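Local coordinates for MaoC family protein (Mycobacterium tuberculosis H37Rv, PDB 3KHP), which probably catalyses the reversible dehydration of (3R)-3-hydroxyacyl thioesters to enoyl thioesters, at residues L47-V52 with I201-S205; A188-M192 with R240-E245; A177-F181 with D302-V306; A78-A84 with A154-T158. All coordinates share one frame; numbering follows the deposited sequence.

Interaction 1: residues L47-V52 with I201-S205; sequences LYAIGV and IYRLS
Tyr48 and Tyr202 run side by side and point the same way, where helix 42-51 meets segment 201-205. Tyr202 begins a sequence, YRLSGDRNPLH, that matches the hydratase 2 motif. In both tyrosines CG stands anti to the backbone N (chi1 171° and -179°). These matching torsions send the two rings the same way, and both hydroxyls reach water 2. The rings meet through Tyr48 CE1 and Tyr202 CE1, 3.9 Å apart, with the Tyr48 carbon at the edge of the Tyr202 ring. Val52 CG1 lies 3.6 Å from Tyr202 CE1. Gly51 O lies 3.6 Å from Tyr202 CB, near the plane of the ring.

A second group of contacts is aliphatic. Leu47 splits its two methyls: CD1 touches Ile201 CG2 at 3.8 Å, while CD2 reaches Leu204 CB.

The polar contacts pass through water. Water 1 joins Leu47 O, Ile201 O and Ser205 OG, the last at 2.7 Å. Water 2 bridges Tyr48 OH (2.7 Å) and Tyr202 OH (2.8 Å). Tyr48 OH also bonds Thr76 OG1. From the second subunit, Arg43 NE bonds Leu204 O and Ile50 packs on Ile201, so the contact lies at the dimer interface.

No direct hydrogen bond crosses the contact. Two waters therefore link polar groups inside a mainly apolar, buried joint.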
loop_
_atom_site.group_PDB
_atom_site.type_symbol
_atom_site.label_atom_id
_atom_site.label_comp_id
_atom_site.label_asym_id
_atom_site.label_seq_id
_atom_site.Cartn_x
_atom_site.Cartn_y
_atom_site.Cartn_z
ATOM N N LEU A 47 -4.679 4.029 0.241
ATOM C CA LEU A 47 -3.714 2.949 0.450
ATOM C C LEU A 47 -4.276 1.821 1.305
ATOM O O LEU A 47 -3.961 0.638 1.074
ATOM C CB LEU A 47 -2.432 3.501 1.100
ATOM C CG LEU A 47 -1.298 2.499 1.277
ATOM C CD1 LEU A 47 -1.029 1.715 0.014
ATOM C CD2 LEU A 47 -0.005 3.204 1.750
ATOM N N TYR A 48 -5.092 2.193 2.293
ATOM C CA TYR A 48 -5.714 1.219 3.207
ATOM C C TYR A 48 -6.691 0.392 2.396
ATOM O O TYR A 48 -6.691 -0.831 2.493
ATOM C CB TYR A 48 -6.440 1.925 4.373
ATOM C CG TYR A 48 -7.274 0.974 5.213
ATOM C CD1 TYR A 48 -6.699 0.242 6.245
ATOM C CD2 TYR A 48 -8.615 0.805 4.985
ATOM C CE1 TYR A 48 -7.427 -0.686 6.967
ATOM C CE2 TYR A 48 -9.358 -0.109 5.735
ATOM C CZ TYR A 48 -8.758 -0.822 6.739
ATOM O OH TYR A 48 -9.477 -1.694 7.497
ATOM N N ALA A 49 -7.562 1.059 1.643
ATOM C CA ALA A 49 -8.514 0.355 0.783
ATOM C C ALA A 49 -7.808 -0.706 -0.091
ATOM O O ALA A 49 -8.242 -1.831 -0.150
ATOM C CB ALA A 49 -9.290 1.349 -0.122
ATOM N N ILE A 50 -6.747 -0.335 -0.797
ATOM C CA ILE A 50 -6.034 -1.306 -1.648
ATOM C C ILE A 50 -5.443 -2.375 -0.744
ATOM O O ILE A 50 -5.478 -3.522 -1.075
ATOM C CB ILE A 50 -4.938 -0.635 -2.476
ATOM C CG1 ILE A 50 -5.560 0.278 -3.543
ATOM C CG2 ILE A 50 -4.033 -1.662 -3.138
ATOM C CD1 ILE A 50 -4.569 1.407 -4.038
ATOM N N GLY A 51 -4.969 -1.962 0.440
ATOM C CA GLY A 51 -4.475 -2.867 1.459
ATOM C C GLY A 51 -5.433 -3.983 1.801
ATOM O O GLY A 51 -5.007 -5.117 1.985
ATOM N N VAL A 52 -6.729 -3.678 1.883
ATOM C CA VAL A 52 -7.701 -4.699 2.193
ATOM C C VAL A 52 -8.413 -5.195 0.926
ATOM O O VAL A 52 -9.490 -5.807 0.969
ATOM C CB VAL A 52 -8.671 -4.237 3.297
ATOM C CG1 VAL A 52 -7.898 -4.036 4.612
ATOM C CG2 VAL A 52 -9.468 -2.962 2.895
ATOM N N ILE A 201 1.429 -4.669 0.867
ATOM C CA ILE A 201 0.792 -3.352 0.763
ATOM C C ILE A 201 0.056 -3.049 2.069
ATOM O O ILE A 201 0.014 -1.903 2.527
ATOM C CB ILE A 201 -0.233 -3.213 -0.328
ATOM C CG1 ILE A 201 -0.198 -4.356 -1.349
ATOM C CG2 ILE A 201 -0.090 -1.834 -0.979
ATOM C CD1 ILE A 201 1.300 -4.928 -1.970
ATOM N N TYR A 202 -0.596 -4.055 2.625
ATOM C CA TYR A 202 -1.384 -3.813 3.835
ATOM C C TYR A 202 -0.529 -3.257 5.009
ATOM O O TYR A 202 -0.997 -2.386 5.779
ATOM C CB TYR A 202 -2.191 -5.050 4.293
ATOM C CG TYR A 202 -2.967 -4.674 5.513
ATOM C CD1 TYR A 202 -4.160 -3.958 5.405
ATOM C CD2 TYR A 202 -2.465 -4.910 6.775
ATOM C CE1 TYR A 202 -4.843 -3.564 6.502
ATOM C CE2 TYR A 202 -3.143 -4.504 7.890
ATOM C CZ TYR A 202 -4.329 -3.819 7.745
ATOM O OH TYR A 202 -5.016 -3.369 8.841
ATOM N N ARG A 203 0.731 -3.681 5.073
ATOM C CA ARG A 203 1.669 -3.257 6.127
ATOM C C ARG A 203 2.048 -1.790 6.026
ATOM O O ARG A 203 2.622 -1.214 6.983
ATOM C CB ARG A 203 2.936 -4.178 6.141
ATOM C CG ARG A 203 3.865 -4.101 4.948
ATOM C CD ARG A 203 4.847 -5.286 4.865
ATOM N NE ARG A 203 5.745 -5.306 6.011
ATOM C CZ ARG A 203 6.781 -4.477 6.184
ATOM N NH1 ARG A 203 7.073 -3.563 5.287
ATOM N NH2 ARG A 203 7.511 -4.546 7.299
ATOM N N LEU A 204 1.746 -1.168 4.882
ATOM C CA LEU A 204 2.045 0.229 4.720
ATOM C C LEU A 204 0.892 1.070 5.234
ATOM O O LEU A 204 0.924 2.277 5.140
ATOM C CB LEU A 204 2.385 0.556 3.276
ATOM C CG LEU A 204 3.572 -0.231 2.714
ATOM C CD1 LEU A 204 3.912 0.240 1.280
ATOM C CD2 LEU A 204 4.810 -0.115 3.629
ATOM N N SER A 205 -0.115 0.444 5.831
ATOM C CA SER A 205 -1.017 1.209 6.691
ATOM C C SER A 205 -0.519 1.206 8.165
ATOM O O SER A 205 -1.216 1.720 9.039
ATOM C CB SER A 205 -2.469 0.698 6.585
ATOM O OG SER A 205 -2.992 0.935 5.282
HETATM O O HOH W 1 -2.403 -0.621 3.183
HETATM O O HOH W 2 -7.853 -3.357 8.848
#

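Interaction 2: residues A188-M192 with R240-E245; sequences ARIDM and RALVAE
Ile190 faces Ala241 where strand 188-192 passes helix segment 240-245, with axes 9.0 Å apart at closest approach and N-to-C directions 133° apart. A sheet wrapped round a central helix is the hallmark of the hot-dog fold, expected for a MaoC like domain; helix 231-245 probably plays that part here. Strand 188-192 is the outermost strand of the sheet within this chain. Its backbone pairs with strand 271-279 on one side.

Ala188, Ile190 and Met192 point toward the helix, and the residues between them point away. At the centre, Ile190 CG2 rests 3.7 Å from Ala241 CB. The small alanine lets the strand come near the helix here. Ile190 CD1 reaches on to Glu245 OE1 at 4.0 Å.

At the Ala188 end, the methyl CB lies against the carboxylate of Glu245, 3.6 Å from CD. The Glu245 chain leaves with CG anti to the backbone N (chi1 170°) and then bends at chi2 (61°), which brings its carboxylate to Ala188. Arg277 NH2 forms a salt bridge with Glu245 OE2.

At the other end, Met192 bends at chi2 and crosses the Arg240 side chain. Its methyl CE touches the helix backbone, 3.7 Å from Ala241 N. The Arg240 guanidinium has a polar partner outside this contact: NE bonds Val52 O. Against it lies the thioether sulphur, with Met192 SD 3.4 Å from Arg240 NH1.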
loop_
_atom_site.group_PDB
_atom_site.type_symbol
_atom_site.label_atom_id
_atom_site.label_comp_id
_atom_site.label_asym_id
_atom_site.label_seq_id
_atom_site.Cartn_x
_atom_site.Cartn_y
_atom_site.Cartn_z
ATOM N N ALA A 188 -26.294 -14.912 2.366
ATOM C CA ALA A 188 -25.360 -14.450 1.337
ATOM C C ALA A 188 -23.951 -14.947 1.627
ATOM O O ALA A 188 -23.537 -15.071 2.795
ATOM C CB ALA A 188 -25.399 -12.929 1.221
ATOM N N ARG A 189 -23.268 -15.321 0.553
ATOM C CA ARG A 189 -21.877 -15.713 0.599
ATOM C C ARG A 189 -21.100 -14.817 -0.365
ATOM O O ARG A 189 -21.312 -14.878 -1.572
ATOM C CB ARG A 189 -21.724 -17.184 0.217
ATOM C CG ARG A 189 -20.341 -17.753 0.510
ATOM C CD ARG A 189 -20.210 -19.201 0.046
ATOM N NE ARG A 189 -20.856 -20.126 0.971
ATOM C CZ ARG A 189 -20.238 -20.721 1.987
ATOM N NH1 ARG A 189 -18.938 -20.495 2.217
ATOM N NH2 ARG A 189 -20.922 -21.539 2.777
ATOM N N ILE A 190 -20.214 -13.984 0.192
ATOM C CA ILE A 190 -19.409 -13.068 -0.586
ATOM C C ILE A 190 -17.960 -13.511 -0.528
ATOM O O ILE A 190 -17.336 -13.437 0.513
ATOM C CB ILE A 190 -19.538 -11.654 -0.080
ATOM C CG1 ILE A 190 -20.998 -11.335 0.195
ATOM C CG2 ILE A 190 -18.883 -10.646 -1.080
ATOM C CD1 ILE A 190 -21.888 -11.458 -1.004
ATOM N N ASP A 191 -17.463 -14.019 -1.653
ATOM C CA ASP A 191 -16.068 -14.363 -1.817
ATOM C C ASP A 191 -15.226 -13.158 -2.172
ATOM O O ASP A 191 -15.574 -12.375 -3.057
ATOM C CB ASP A 191 -15.903 -15.406 -2.909
ATOM C CG ASP A 191 -16.390 -16.767 -2.487
ATOM O OD1 ASP A 191 -16.673 -16.935 -1.295
ATOM O OD2 ASP A 191 -16.502 -17.667 -3.344
ATOM N N MET A 192 -14.103 -13.010 -1.479
ATOM C CA MET A 192 -13.158 -11.958 -1.783
ATOM C C MET A 192 -11.779 -12.578 -1.865
ATOM O O MET A 192 -11.279 -13.171 -0.913
ATOM C CB MET A 192 -13.187 -10.890 -0.709
ATOM C CG MET A 192 -14.458 -10.097 -0.613
ATOM S SD MET A 192 -14.595 -8.865 -1.891
ATOM C CE MET A 192 -16.019 -7.934 -1.273
ATOM N N ARG A 240 -15.349 -5.205 3.660
ATOM C CA ARG A 240 -15.714 -4.843 2.300
ATOM C C ARG A 240 -16.900 -5.677 1.860
ATOM O O ARG A 240 -17.838 -5.154 1.246
ATOM C CB ARG A 240 -14.566 -5.087 1.320
ATOM C CG ARG A 240 -13.527 -4.008 1.277
ATOM C CD ARG A 240 -12.862 -3.925 -0.106
ATOM N NE ARG A 240 -11.990 -5.056 -0.281
ATOM C CZ ARG A 240 -12.048 -5.968 -1.235
ATOM N NH1 ARG A 240 -12.944 -5.928 -2.217
ATOM N NH2 ARG A 240 -11.161 -6.957 -1.193
ATOM N N ALA A 241 -16.849 -6.975 2.153
ATOM C CA ALA A 241 -17.972 -7.849 1.828
ATOM C C ALA A 241 -19.258 -7.353 2.523
ATOM O O ALA A 241 -20.342 -7.419 1.944
ATOM C CB ALA A 241 -17.674 -9.256 2.183
ATOM N N LEU A 242 -19.144 -6.822 3.735
ATOM C CA LEU A 242 -20.345 -6.426 4.457
ATOM C C LEU A 242 -20.885 -5.106 3.925
ATOM O O LEU A 242 -22.083 -4.935 3.800
ATOM C CB LEU A 242 -20.081 -6.367 5.968
ATOM C CG LEU A 242 -19.629 -7.706 6.553
ATOM C CD1 LEU A 242 -18.995 -7.493 7.933
ATOM C CD2 LEU A 242 -20.770 -8.763 6.621
ATOM N N VAL A 243 -19.985 -4.182 3.607
ATOM C CA VAL A 243 -20.349 -2.955 2.967
ATOM C C VAL A 243 -21.119 -3.185 1.665
ATOM O O VAL A 243 -22.122 -2.511 1.418
ATOM C CB VAL A 243 -19.124 -2.135 2.678
ATOM C CG1 VAL A 243 -19.433 -0.995 1.649
ATOM C CG2 VAL A 243 -18.601 -1.582 3.974
ATOM N N ALA A 244 -20.676 -4.149 0.860
ATOM C CA ALA A 244 -21.351 -4.468 -0.385
ATOM C C ALA A 244 -22.736 -5.095 -0.148
ATOM O O ALA A 244 -23.747 -4.625 -0.682
ATOM C CB ALA A 244 -20.478 -5.396 -1.273
ATOM N N GLU A 245 -22.770 -6.164 0.623
ATOM C CA GLU A 245 -23.979 -6.969 0.739
ATOM C C GLU A 245 -25.095 -6.318 1.567
ATOM O O GLU A 245 -26.244 -6.419 1.187
ATOM C CB GLU A 245 -23.663 -8.312 1.381
ATOM C CG GLU A 245 -24.932 -9.103 1.759
ATOM C CD GLU A 245 -25.800 -9.438 0.544
ATOM O OE1 GLU A 245 -25.272 -9.455 -0.574
ATOM O OE2 GLU A 245 -26.997 -9.708 0.702
#

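Interaction 3: residues A177-F181 with D302-V306; sequences AAPEF and DDGAV
This is a surface contact in which a connecting loop lies across a strand: Pro179 and Phe181 of segment 177-181 clasp Asp303 at the corner in strand 298-308. The two stretches run almost at right angles, their end-to-end directions 87° apart. The strand belongs to the long antiparallel sheet of what is probably a double hot-dog fold. The loop follows strand 152-162 and precedes strand 188-192.

The corner itself is marked by positive phi and psi at Asp303. A local bond leads into it: Asp303 N donates to Asp302 OD1 at 2.8 Å. The donor meets that oxygen on the anti side, 23° out of the carboxylate plane.

Pro179 sits over the corner. Its CG comes within 3.5 Å of Asp303 O. Its CD lies 3.6 Å from Asp303 CB, and the two side chains cross at about a right angle. Farther along the strand, CG of the same proline approaches Ala305 CB at 4.3 Å. These are plain van der Waals contacts, and no hydrogen bond joins the segments. The Asp303 carboxylate is held from another strand, where Arg260 NE forms a salt bridge with OD2.

Phe181 turns its ring edge to the backbone. Trp276 meets its ring edge-to-face, and Arg286 makes a cation-pi contact with it. The outer end of the ring meets the backbone at the Asp303-Gly304 peptide: CZ lies 4.0 Å from Gly304 N and CE2 3.9 Å from Asp303 CA, which lies in the ring plane.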
loop_
_atom_site.group_PDB
_atom_site.type_symbol
_atom_site.label_atom_id
_atom_site.label_comp_id
_atom_site.label_asym_id
_atom_site.label_seq_id
_atom_site.Cartn_x
_atom_site.Cartn_y
_atom_site.Cartn_z
ATOM N N ALA A 177 -21.633 -12.932 25.715
ATOM C CA ALA A 177 -22.448 -13.881 24.939
ATOM C C ALA A 177 -22.010 -13.889 23.477
ATOM O O ALA A 177 -21.888 -12.822 22.858
ATOM C CB ALA A 177 -23.946 -13.504 25.033
ATOM N N ALA A 178 -21.770 -15.087 22.943
ATOM C CA ALA A 178 -21.513 -15.256 21.516
ATOM C C ALA A 178 -22.815 -14.963 20.761
ATOM O O ALA A 178 -23.897 -15.209 21.301
ATOM C CB ALA A 178 -21.034 -16.673 21.218
ATOM N N PRO A 179 -22.721 -14.423 19.528
ATOM C CA PRO A 179 -23.941 -14.198 18.756
ATOM C C PRO A 179 -24.598 -15.500 18.340
ATOM O O PRO A 179 -23.913 -16.502 18.126
ATOM C CB PRO A 179 -23.451 -13.440 17.514
ATOM C CG PRO A 179 -22.111 -12.912 17.873
ATOM C CD PRO A 179 -21.537 -13.923 18.817
ATOM N N GLU A 180 -25.923 -15.450 18.243
ATOM C CA GLU A 180 -26.770 -16.558 17.804
ATOM C C GLU A 180 -26.704 -16.616 16.272
ATOM O O GLU A 180 -26.954 -15.613 15.588
ATOM C CB GLU A 180 -28.227 -16.309 18.271
ATOM C CG GLU A 180 -29.236 -17.493 18.155
ATOM C CD GLU A 180 -30.725 -17.052 17.971
ATOM O OE1 GLU A 180 -31.544 -17.878 17.499
ATOM O OE2 GLU A 180 -31.089 -15.891 18.286
ATOM N N PHE A 181 -26.335 -17.781 15.757
ATOM C CA PHE A 181 -26.333 -18.034 14.335
ATOM C C PHE A 181 -27.543 -18.873 14.020
ATOM O O PHE A 181 -27.636 -19.996 14.493
ATOM C CB PHE A 181 -25.061 -18.765 13.895
ATOM C CG PHE A 181 -23.887 -17.848 13.733
ATOM C CD1 PHE A 181 -23.635 -17.225 12.515
ATOM C CD2 PHE A 181 -23.065 -17.553 14.813
ATOM C CE1 PHE A 181 -22.563 -16.361 12.372
ATOM C CE2 PHE A 181 -22.001 -16.692 14.662
ATOM C CZ PHE A 181 -21.758 -16.089 13.440
ATOM N N ASP A 302 -14.996 -15.597 13.314
ATOM C CA ASP A 302 -16.165 -16.218 13.871
ATOM C C ASP A 302 -16.849 -15.166 14.710
ATOM O O ASP A 302 -16.299 -14.084 14.959
ATOM C CB ASP A 302 -15.784 -17.441 14.710
ATOM C CG ASP A 302 -16.879 -18.544 14.721
ATOM O OD1 ASP A 302 -18.059 -18.236 14.517
ATOM O OD2 ASP A 302 -16.558 -19.724 14.981
ATOM N N ASP A 303 -18.059 -15.509 15.123
ATOM C CA ASP A 303 -18.875 -14.665 15.960
ATOM C C ASP A 303 -19.020 -13.260 15.418
ATOM O O ASP A 303 -19.065 -12.295 16.167
ATOM C CB ASP A 303 -18.319 -14.656 17.375
ATOM C CG ASP A 303 -18.271 -16.060 17.993
ATOM O OD1 ASP A 303 -19.149 -16.916 17.732
ATOM O OD2 ASP A 303 -17.344 -16.296 18.763
ATOM N N GLY A 304 -19.149 -13.144 14.108
ATOM C CA GLY A 304 -19.312 -11.837 13.480
ATOM C C GLY A 304 -20.675 -11.255 13.751
ATOM O O GLY A 304 -21.663 -11.965 13.691
ATOM N N ALA A 305 -20.716 -9.958 14.036
ATOM C CA ALA A 305 -21.944 -9.244 14.353
ATOM C C ALA A 305 -21.870 -7.898 13.675
ATOM O O ALA A 305 -20.822 -7.245 13.708
ATOM C CB ALA A 305 -22.076 -9.068 15.886
ATOM N N VAL A 306 -22.956 -7.483 13.042
ATOM C CA VAL A 306 -22.946 -6.279 12.249
ATOM C C VAL A 306 -24.193 -5.501 12.543
ATOM O O VAL A 306 -25.274 -6.062 12.607
ATOM C CB VAL A 306 -22.994 -6.556 10.704
ATOM C CG1 VAL A 306 -22.500 -5.348 9.946
ATOM C CG2 VAL A 306 -22.226 -7.731 10.320
#

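Interaction 4: residues A78-A84 with A154-T158; sequences AVICCPA and AETLT
Ala78 touches both Ala154 and Thr156 where the short helix 78-81 meets strand 152-162. The pairing sets a helix against the antiparallel sheet of the hydratase 2 N-terminal region, whose fold is probably hot-dog-like. Ala78 CB lies 4.2 Å from Ala154 CB and 4.0 Å from Thr156 CG2. These are ordinary van der Waals contacts in the buried interior.

Helix 78-81 is over by Cys82, the first residue to leave helical geometry. Cys82 SG approaches Ala154 O at 3.6 Å. The carbonyl of Cys82 takes the direct bond of the contact: Thr156 OG1 donates to Cys82 O over 2.6 Å, nearly along the C=O axis (168°). A chi1 of 55° places that hydroxyl between the backbone N and the carbonyl carbon of Thr156, and it turns CG2 toward the helix.

Ala84 meets the strand next, its CB 3.7 Å from Thr156 OG1. Beyond, the chain reaches Thr158 through water. Thr158 OG1 also bonds Gln104 OE1 on the neighbouring strand. Water 3 donates to Thr158 OG1 (2.5 Å) and accepts from Ala84 N (3.1 Å).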
loop_
_atom_site.group_PDB
_atom_site.type_symbol
_atom_site.label_atom_id
_atom_site.label_comp_id
_atom_site.label_asym_id
_atom_site.label_seq_id
_atom_site.Cartn_x
_atom_site.Cartn_y
_atom_site.Cartn_z
ATOM N N ALA A 78 -11.293 2.533 11.051
ATOM C CA ALA A 78 -11.228 2.934 12.474
ATOM C C ALA A 78 -10.084 2.233 13.227
ATOM O O ALA A 78 -9.542 2.797 14.142
ATOM C CB ALA A 78 -12.521 2.688 13.181
ATOM N N VAL A 79 -9.692 1.044 12.808
ATOM C CA VAL A 79 -8.607 0.353 13.479
ATOM C C VAL A 79 -7.249 1.002 13.273
ATOM O O VAL A 79 -6.362 0.811 14.099
ATOM C CB VAL A 79 -8.551 -1.141 13.140
ATOM C CG1 VAL A 79 -9.911 -1.826 13.484
ATOM C CG2 VAL A 79 -8.113 -1.375 11.707
ATOM N N ILE A 80 -7.117 1.858 12.253
ATOM C CA ILE A 80 -5.893 2.563 12.019
ATOM C C ILE A 80 -5.879 3.974 12.582
ATOM O O ILE A 80 -4.884 4.380 13.146
ATOM C CB ILE A 80 -5.612 2.679 10.532
ATOM C CG1 ILE A 80 -5.637 1.296 9.856
ATOM C CG2 ILE A 80 -4.284 3.420 10.313
ATOM C CD1 ILE A 80 -4.562 0.281 10.402
ATOM N N CYS A 81 -6.971 4.730 12.426
ATOM C CA CYS A 81 -7.081 6.108 12.957
ATOM C C CYS A 81 -7.677 6.212 14.351
ATOM O O CYS A 81 -7.751 7.310 14.912
ATOM C CB CYS A 81 -7.919 7.018 12.024
ATOM S SG CYS A 81 -9.595 6.495 11.767
ATOM N N CYS A 82 -8.154 5.112 14.895
ATOM C CA CYS A 82 -8.686 5.120 16.266
ATOM C C CYS A 82 -8.305 3.867 17.037
ATOM O O CYS A 82 -9.176 3.221 17.607
ATOM C CB CYS A 82 -10.214 5.253 16.246
ATOM S SG CYS A 82 -10.968 5.672 17.875
ATOM N N PRO A 83 -7.008 3.522 17.059
ATOM C CA PRO A 83 -6.586 2.259 17.642
ATOM C C PRO A 83 -6.675 2.272 19.173
ATOM O O PRO A 83 -6.232 3.219 19.787
ATOM C CB PRO A 83 -5.118 2.137 17.199
ATOM C CG PRO A 83 -4.669 3.485 16.987
ATOM C CD PRO A 83 -5.855 4.349 16.674
ATOM N N ALA A 84 -7.253 1.236 19.763
ATOM C CA ALA A 84 -7.321 1.101 21.212
ATOM C C ALA A 84 -5.958 0.682 21.801
ATOM O O ALA A 84 -5.814 0.557 23.015
ATOM C CB ALA A 84 -8.428 0.097 21.609
ATOM N N ALA A 154 -15.588 7.756 16.132
ATOM C CA ALA A 154 -15.368 6.289 16.143
ATOM C C ALA A 154 -15.035 5.698 17.540
ATOM O O ALA A 154 -14.462 6.358 18.409
ATOM C CB ALA A 154 -14.259 5.927 15.170
ATOM N N GLU A 155 -15.403 4.437 17.728
ATOM C CA GLU A 155 -15.013 3.685 18.898
ATOM C C GLU A 155 -14.391 2.357 18.449
ATOM O O GLU A 155 -14.801 1.773 17.447
ATOM C CB GLU A 155 -16.214 3.362 19.807
ATOM C CG GLU A 155 -16.992 4.546 20.342
ATOM C CD GLU A 155 -18.211 4.125 21.192
ATOM O OE1 GLU A 155 -19.332 4.022 20.615
ATOM O OE2 GLU A 155 -18.026 3.892 22.425
ATOM N N THR A 156 -13.427 1.860 19.217
ATOM C CA THR A 156 -12.866 0.570 18.905
ATOM C C THR A 156 -12.760 -0.284 20.149
ATOM O O THR A 156 -12.594 0.218 21.263
ATOM C CB THR A 156 -11.494 0.720 18.221
ATOM O OG1 THR A 156 -10.624 1.520 19.030
ATOM C CG2 THR A 156 -11.645 1.409 16.890
ATOM N N LEU A 157 -12.841 -1.586 19.960
ATOM C CA LEU A 157 -12.665 -2.497 21.051
ATOM C C LEU A 157 -11.748 -3.641 20.617
ATOM O O LEU A 157 -12.076 -4.402 19.720
ATOM C CB LEU A 157 -14.029 -3.009 21.525
ATOM C CG LEU A 157 -14.024 -3.718 22.877
ATOM C CD1 LEU A 157 -13.883 -2.664 23.991
ATOM C CD2 LEU A 157 -15.304 -4.626 23.081
ATOM N N THR A 158 -10.618 -3.772 21.289
ATOM C CA THR A 158 -9.674 -4.827 21.013
ATOM C C THR A 158 -9.601 -5.740 22.234
ATOM O O THR A 158 -9.255 -5.302 23.328
ATOM C CB THR A 158 -8.316 -4.221 20.681
ATOM O OG1 THR A 158 -8.487 -3.321 19.586
ATOM C CG2 THR A 158 -7.272 -5.277 20.349
HETATM O O HOH W 3 -8.493 -1.202 18.299
#

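Overall arrangement
From the N terminus, helix 42-51 opens interaction 1. The chain then enters segment 78-84, and interaction 4 closes on strand 152-162, all before interaction 1 is complete. Segment 177-181 follows and opens interaction 3, then strand 188-192 opens interaction 2. Segment 201-205 closes interaction 1, which therefore crosses both. Helix 231-245 closes interaction 2, and strand 298-308 closes interaction 3 around it. Interaction 1 joins the two family regions by their helices. It touches interaction 4 through Ile80 and interaction 2 through Val52 and Arg240. Interactions 2 and 3 meet at Leu242 and Val306. Interactions 2, 3 and 4 all reach the same sheet.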